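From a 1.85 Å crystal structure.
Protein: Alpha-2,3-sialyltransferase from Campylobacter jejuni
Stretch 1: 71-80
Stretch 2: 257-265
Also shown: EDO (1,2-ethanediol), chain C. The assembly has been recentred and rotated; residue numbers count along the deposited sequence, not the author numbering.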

ATOM      1  N   GLY A  71      12.738 -15.086  14.352  1.00 25.21           N
ATOM      2  CA  GLY A  71      12.130 -15.590  15.635  1.00 25.36           C
ATOM      3  C   GLY A  71      12.836 -15.102  16.902  1.00 26.25           C
ATOM      4  O   GLY A  71      12.242 -15.094  17.986  1.00 25.59           O
ATOM      5  N   VAL A  72      14.094 -14.687  16.765  1.00 24.77           N
ATOM      6  CA  VAL A  72      14.886 -14.128  17.852  1.00 23.99           C
ATOM      7  C   VAL A  72      15.421 -12.779  17.453  1.00 22.12           C
ATOM      8  O   VAL A  72      16.301 -12.262  18.100  1.00 21.49           O
ATOM      9  CB  VAL A  72      16.099 -15.048  18.223  1.00 24.46           C
ATOM     10  CG1 VAL A  72      15.564 -16.370  18.860  1.00 25.89           C
ATOM     11  CG2 VAL A  72      16.902 -15.408  16.960  1.00 25.01           C
ATOM     12  N   PHE A  73      14.833 -12.155  16.437  1.00 20.99           N
ATOM     13  CA  PHE A  73      15.423 -10.840  15.994  1.00 19.55           C
ATOM     14  C   PHE A  73      15.408  -9.784  17.058  1.00 20.20           C
ATOM     15  O   PHE A  73      16.335  -8.992  17.195  1.00 18.34           O
ATOM     16  CB  PHE A  73      14.732 -10.328  14.717  1.00 19.93           C
ATOM     17  CG  PHE A  73      15.522  -9.243  14.034  1.00 19.42           C
ATOM     18  CD1 PHE A  73      16.606  -9.596  13.197  1.00 21.67           C
ATOM     19  CD2 PHE A  73      15.251  -7.914  14.278  1.00 19.16           C
ATOM     20  CE1 PHE A  73      17.359  -8.593  12.596  1.00 23.14           C
ATOM     21  CE2 PHE A  73      16.028  -6.878  13.671  1.00 20.43           C
ATOM     22  CZ  PHE A  73      17.088  -7.273  12.829  1.00 19.77           C
ATOM     23  N   LEU A  74      14.294  -9.707  17.816  1.00 19.79           N
ATOM     24  CA  LEU A  74      14.234  -8.686  18.862  1.00 21.43           C
ATOM     25  C   LEU A  74      15.427  -8.752  19.804  1.00 20.10           C
ATOM     26  O   LEU A  74      16.027  -7.724  20.105  1.00 19.24           O
ATOM     27  CB  LEU A  74      12.908  -8.857  19.675  1.00 21.20           C
ATOM     28  CG  LEU A  74      12.663  -7.811  20.791  1.00 22.11           C
ATOM     29  CD1 LEU A  74      12.051  -6.560  20.271  1.00 20.66           C
ATOM     30  CD2 LEU A  74      11.642  -8.473  21.762  1.00 22.42           C
ATOM     31  N   GLN A  75      15.721  -9.950  20.335  1.00 21.75           N
ATOM     32  CA  GLN A  75      16.861 -10.108  21.241  1.00 22.14           C
ATOM     33  C   GLN A  75      18.208  -9.898  20.497  1.00 22.15           C
ATOM     34  O   GLN A  75      19.121  -9.238  21.007  1.00 21.00           O
ATOM     35  CB  GLN A  75      16.818 -11.484  21.897  1.00 24.82           C
ATOM     36  CG  GLN A  75      15.570 -11.651  22.794  1.00 27.43           C
ATOM     37  CD  GLN A  75      14.316 -12.162  22.075  1.00 33.12           C
ATOM     38  OE1 GLN A  75      14.220 -12.153  20.842  1.00 32.54           O
ATOM     39  NE2 GLN A  75      13.320 -12.616  22.875  1.00 30.34           N
ATOM     40  N   GLN A  76      18.301 -10.395  19.267  1.00 21.02           N
ATOM     41  CA  GLN A  76      19.608 -10.298  18.584  1.00 20.89           C
ATOM     42  C   GLN A  76      19.913  -8.852  18.211  1.00 20.69           C
ATOM     43  O   GLN A  76      21.101  -8.422  18.195  1.00 22.24           O
ATOM     44  CB  GLN A  76      19.594 -11.125  17.303  1.00 21.05           C
ATOM     45  CG  GLN A  76      19.515 -12.623  17.424  1.00 23.24           C
ATOM     46  CD  GLN A  76      20.745 -13.271  17.991  1.00 23.93           C
ATOM     47  OE1 GLN A  76      21.494 -12.685  18.782  1.00 24.88           O
ATOM     48  NE2 GLN A  76      20.985 -14.498  17.549  1.00 25.37           N
ATOM     49  N   TYR A  77      18.883  -8.111  17.815  1.00 20.53           N
ATOM     50  CA  TYR A  77      19.072  -6.666  17.488  1.00 20.50           C
ATOM     51  C   TYR A  77      19.650  -5.914  18.691  1.00 21.83           C
ATOM     52  O   TYR A  77      20.595  -5.184  18.592  1.00 20.39           O
ATOM     53  CB  TYR A  77      17.727  -6.063  17.073  1.00 19.67           C
ATOM     54  CG  TYR A  77      17.797  -4.613  16.642  1.00 22.45           C
ATOM     55  CD1 TYR A  77      18.206  -4.274  15.342  1.00 22.28           C
ATOM     56  CD2 TYR A  77      17.495  -3.585  17.522  1.00 21.88           C
ATOM     57  CE1 TYR A  77      18.281  -2.928  14.949  1.00 20.32           C
ATOM     58  CE2 TYR A  77      17.556  -2.216  17.126  1.00 21.46           C
ATOM     59  CZ  TYR A  77      17.915  -1.928  15.837  1.00 24.25           C
ATOM     60  OH  TYR A  77      17.942  -0.593  15.518  1.00 23.56           O
ATOM     61  N   HIS A  78      19.039  -6.131  19.863  1.00 21.68           N
ATOM     62  CA  HIS A  78      19.518  -5.542  21.098  1.00 21.12           C
ATOM     63  C   HIS A  78      20.957  -6.039  21.413  1.00 20.81           C
ATOM     64  O   HIS A  78      21.832  -5.248  21.789  1.00 23.07           O
ATOM     65  CB  HIS A  78      18.509  -6.022  22.194  1.00 21.54           C
ATOM     66  CG  HIS A  78      18.986  -5.761  23.590  1.00 23.74           C
ATOM     67  ND1 HIS A  78      19.375  -4.517  24.023  1.00 25.21           N
ATOM     68  CD2 HIS A  78      19.111  -6.594  24.654  1.00 26.22           C
ATOM     69  CE1 HIS A  78      19.780  -4.600  25.278  1.00 27.86           C
ATOM     70  NE2 HIS A  78      19.621  -5.854  25.682  1.00 24.21           N
ATOM     71  N   THR A  79      21.226  -7.313  21.199  1.00 21.12           N
ATOM     72  CA  THR A  79      22.567  -7.877  21.486  1.00 21.99           C
ATOM     73  C   THR A  79      23.578  -7.190  20.580  1.00 22.37           C
ATOM     74  O   THR A  79      24.624  -6.749  21.038  1.00 22.53           O
ATOM     75  CB  THR A  79      22.621  -9.399  21.283  1.00 23.06           C
ATOM     76  OG1 THR A  79      21.693 -10.053  22.178  1.00 22.64           O
ATOM     77  CG2 THR A  79      24.014  -9.938  21.622  1.00 25.16           C
ATOM     78  N   ALA A  80      23.244  -7.110  19.300  1.00 21.97           N
ATOM     79  CA  ALA A  80      24.145  -6.389  18.364  1.00 21.37           C
ATOM     80  C   ALA A  80      24.415  -4.909  18.712  1.00 22.22           C
ATOM     81  O   ALA A  80      25.563  -4.408  18.540  1.00 22.66           O
ATOM     82  CB  ALA A  80      23.573  -6.565  16.932  1.00 23.19           C
ATOM     83  N   SER A 257      33.290 -10.180  28.021  1.00 48.30           N
ATOM     84  CA  SER A 257      32.630 -10.123  26.730  1.00 45.73           C
ATOM     85  C   SER A 257      31.212 -10.665  26.839  1.00 42.89           C
ATOM     86  O   SER A 257      30.965 -11.634  27.541  1.00 42.24           O
ATOM     87  CB  SER A 257      33.409 -10.953  25.713  1.00 45.04           C
ATOM     88  OG  SER A 257      34.531 -10.205  25.293  1.00 49.17           O
ATOM     89  N   ILE A 258      30.284 -10.050  26.112  1.00 41.14           N
ATOM     90  CA  ILE A 258      28.978 -10.662  25.875  1.00 39.34           C
ATOM     91  C   ILE A 258      29.196 -12.019  25.215  1.00 39.74           C
ATOM     92  O   ILE A 258      29.802 -12.121  24.124  1.00 40.20           O
ATOM     93  CB  ILE A 258      28.100  -9.763  24.944  1.00 39.04           C
ATOM     94  CG1 ILE A 258      27.766  -8.411  25.619  1.00 37.70           C
ATOM     95  CG2 ILE A 258      26.851 -10.506  24.523  1.00 37.11           C
ATOM     96  CD1 ILE A 258      27.275  -7.326  24.663  1.00 38.40           C
ATOM     97  N   ASN A 259      28.703 -13.056  25.860  1.00 39.62           N
ATOM     98  CA  ASN A 259      28.884 -14.409  25.380  1.00 40.55           C
ATOM     99  C   ASN A 259      27.613 -15.201  25.327  1.00 39.57           C
ATOM    100  O   ASN A 259      27.649 -16.411  25.109  1.00 41.61           O
ATOM    101  CB  ASN A 259      29.885 -15.163  26.258  1.00 42.29           C
ATOM    102  CG  ASN A 259      29.413 -15.334  27.714  1.00 45.42           C
ATOM    103  OD1 ASN A 259      28.408 -14.751  28.163  1.00 47.59           O
ATOM    104  ND2 ASN A 259      30.169 -16.132  28.467  1.00 50.69           N
ATOM    105  N   ASP A 260      26.478 -14.549  25.572  1.00 37.64           N
ATOM    106  CA  ASP A 260      25.163 -15.223  25.463  1.00 34.79           C
ATOM    107  C   ASP A 260      24.246 -14.145  24.878  1.00 32.10           C
ATOM    108  O   ASP A 260      24.578 -12.960  24.962  1.00 29.78           O
ATOM    109  CB  ASP A 260      24.689 -15.663  26.847  1.00 35.34           C
ATOM    110  CG  ASP A 260      23.580 -16.696  26.805  1.00 38.31           C
ATOM    111  OD1 ASP A 260      23.128 -17.062  25.703  1.00 38.05           O
ATOM    112  OD2 ASP A 260      23.125 -17.132  27.911  1.00 40.18           O
ATOM    113  N   ILE A 261      23.163 -14.575  24.238  1.00 30.19           N
ATOM    114  CA  ILE A 261      22.159 -13.666  23.670  1.00 30.35           C
ATOM    115  C   ILE A 261      21.546 -12.884  24.828  1.00 30.48           C
ATOM    116  O   ILE A 261      21.250 -13.471  25.884  1.00 29.59           O
ATOM    117  CB  ILE A 261      21.074 -14.434  22.836  1.00 29.50           C
ATOM    118  CG1 ILE A 261      20.142 -13.478  22.092  1.00 28.22           C
ATOM    119  CG2 ILE A 261      20.245 -15.474  23.728  1.00 29.60           C
ATOM    120  CD1 ILE A 261      19.238 -14.233  21.065  1.00 30.25           C
ATOM    121  N   LEU A 262      21.419 -11.569  24.659  1.00 28.40           N
ATOM    122  CA  LEU A 262      20.809 -10.732  25.712  1.00 28.60           C
ATOM    123  C   LEU A 262      19.312 -10.888  25.822  1.00 29.00           C
ATOM    124  O   LEU A 262      18.588 -11.073  24.848  1.00 27.43           O
ATOM    125  CB  LEU A 262      21.160  -9.266  25.488  1.00 27.32           C
ATOM    126  CG  LEU A 262      22.660  -8.937  25.433  1.00 28.55           C
ATOM    127  CD1 LEU A 262      22.868  -7.447  25.471  1.00 29.43           C
ATOM    128  CD2 LEU A 262      23.486  -9.646  26.548  1.00 31.21           C
ATOM    129  N   LEU A 263      18.814 -10.774  27.050  1.00 29.56           N
ATOM    130  CA  LEU A 263      17.385 -10.857  27.292  1.00 30.49           C
ATOM    131  C   LEU A 263      16.856  -9.435  27.263  1.00 28.53           C
ATOM    132  O   LEU A 263      17.592  -8.498  27.528  1.00 30.40           O
ATOM    133  CB  LEU A 263      17.154 -11.434  28.707  1.00 29.68           C
ATOM    134  CG  LEU A 263      16.840 -12.933  28.897  1.00 34.58           C
ATOM    135  CD1 LEU A 263      17.410 -13.909  27.896  1.00 35.25           C
ATOM    136  CD2 LEU A 263      17.102 -13.355  30.386  1.00 32.99           C
ATOM    137  N   THR A 264      15.559  -9.262  27.041  1.00 28.85           N
ATOM    138  CA  THR A 264      15.009  -7.913  27.014  1.00 29.06           C
ATOM    139  C   THR A 264      14.163  -7.707  28.272  1.00 30.46           C
ATOM    140  O   THR A 264      13.589  -8.647  28.767  1.00 30.89           O
ATOM    141  CB  THR A 264      14.161  -7.714  25.750  1.00 29.45           C
ATOM    142  OG1 THR A 264      13.172  -8.739  25.695  1.00 30.90           O
ATOM    143  CG2 THR A 264      15.059  -7.892  24.496  1.00 28.36           C
ATOM    144  N   ASP A 265      14.090  -6.481  28.748  1.00 31.51           N
ATOM    145  CA  ASP A 265      13.142  -6.105  29.809  1.00 32.27           C
ATOM    146  C   ASP A 265      11.717  -5.995  29.275  1.00 33.40           C
ATOM    147  O   ASP A 265      11.495  -5.609  28.124  1.00 32.17           O
ATOM    148  CB  ASP A 265      13.563  -4.778  30.400  1.00 32.36           C
ATOM    149  CG  ASP A 265      14.774  -4.902  31.320  1.00 32.67           C
ATOM    150  OD1 ASP A 265      15.052  -6.026  31.789  1.00 37.66           O
ATOM    151  OD2 ASP A 265      15.436  -3.879  31.586  1.00 32.13           O
TER
HETATM  152  C1  EDO C 701      16.771  -4.320  27.056  1.00 33.42           C
HETATM  153  O1  EDO C 701      15.332  -4.266  27.057  1.00 29.38           O
HETATM  154  C2  EDO C 701      17.392  -4.131  28.422  1.00 36.01           C
HETATM  155  O2  EDO C 701      17.158  -5.372  29.057  1.00 41.98           O
HETATM  156  O   HOH W   1      19.559  -6.980  28.219  1.00 33.14           O

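What fastens the extended segment to the helix? A single direct hydrogen bond crosses between the two stretches, and it is centred on Thr79. The backbone N of Leu262 donates to OG1 of Thr79 over 2.9 Å, with an N-H...acceptor angle of 159°, close to straight. The same hydroxyl donates to the backbone O of Gln75, again at 2.9 Å from OG1, so its proton is committed to the helix and its lone pairs are free to receive the incoming amide. That carbonyl also accepts the helical bond from Thr79 N, at 2.9 Å from Gln75 O. With chi1 in the m well, Thr79 thus turns its hydroxyl back along its own helix while still meeting the other chain segment. Among CA atoms, those of Thr79 and Leu262 come nearest across the contact, 5.4 Å apart. The methyl of Thr79 also packs, its CG2 lying 4.1 Å from CG2 of Ile258.

How does Ile261 come to have more of its surface covered than any other residue here? Its CA-to-CB bond points sideways, but both chi angles are t, and the extended side chain carries its end in to the helix. There CD1 settles at the start of the helix: it is 3.6 Å from CD of Gln76, 3.8 Å from CB of Gln75 and 4.3 Å from CB of Val72, the residue at the N-cap position. Farther along the helix, CG1 of Ile261 lies 3.8 Å from OG1 of Thr79. The Gln76 contact needs a bend, because its CA-to-CB bond points away; with chi1 and chi2 both m, the chain folds round so that its amide end comes nearer. Both polar atoms of that amide are hydrogen-bonded elsewhere in the structure, leaving its contact with the isoleucine methyl one of packing.

What do Leu262 and Thr264 add beyond the hydrogen bond? CB of Leu262 packs 3.5 Å from CD2 of His78, and its carbonyl O lies 3.5 Å from CB of Gln75, a close approach without a hydrogen bond. Thr264 extends the packing: its CG2 is 4.2 Å from CG of Gln75 and 4.3 Å from CD2 of His78, while its OG1 lies 4.2 Å from CD2 of Leu74. These are van der Waals contacts, and OG1 of Thr264 finds its polar partner elsewhere in the structure.

Does His78 make a polar link of its own? It does so through water. Water 1 sits 2.8 Å from NE2 of His78 and donates to O of Leu263 over 2.6 Å, bridging imidazole and backbone where no direct bond forms. An ethanediol, probably from the crystallisation liquor, joins this network: its O2 is 3.0 Å from the water O, and its C1 lies over one face of the ring, 3.5 Å from CE1 of His78. The backbone N of Asp265 holds the diol from the other stretch, donating to its O1 over 3.1 Å.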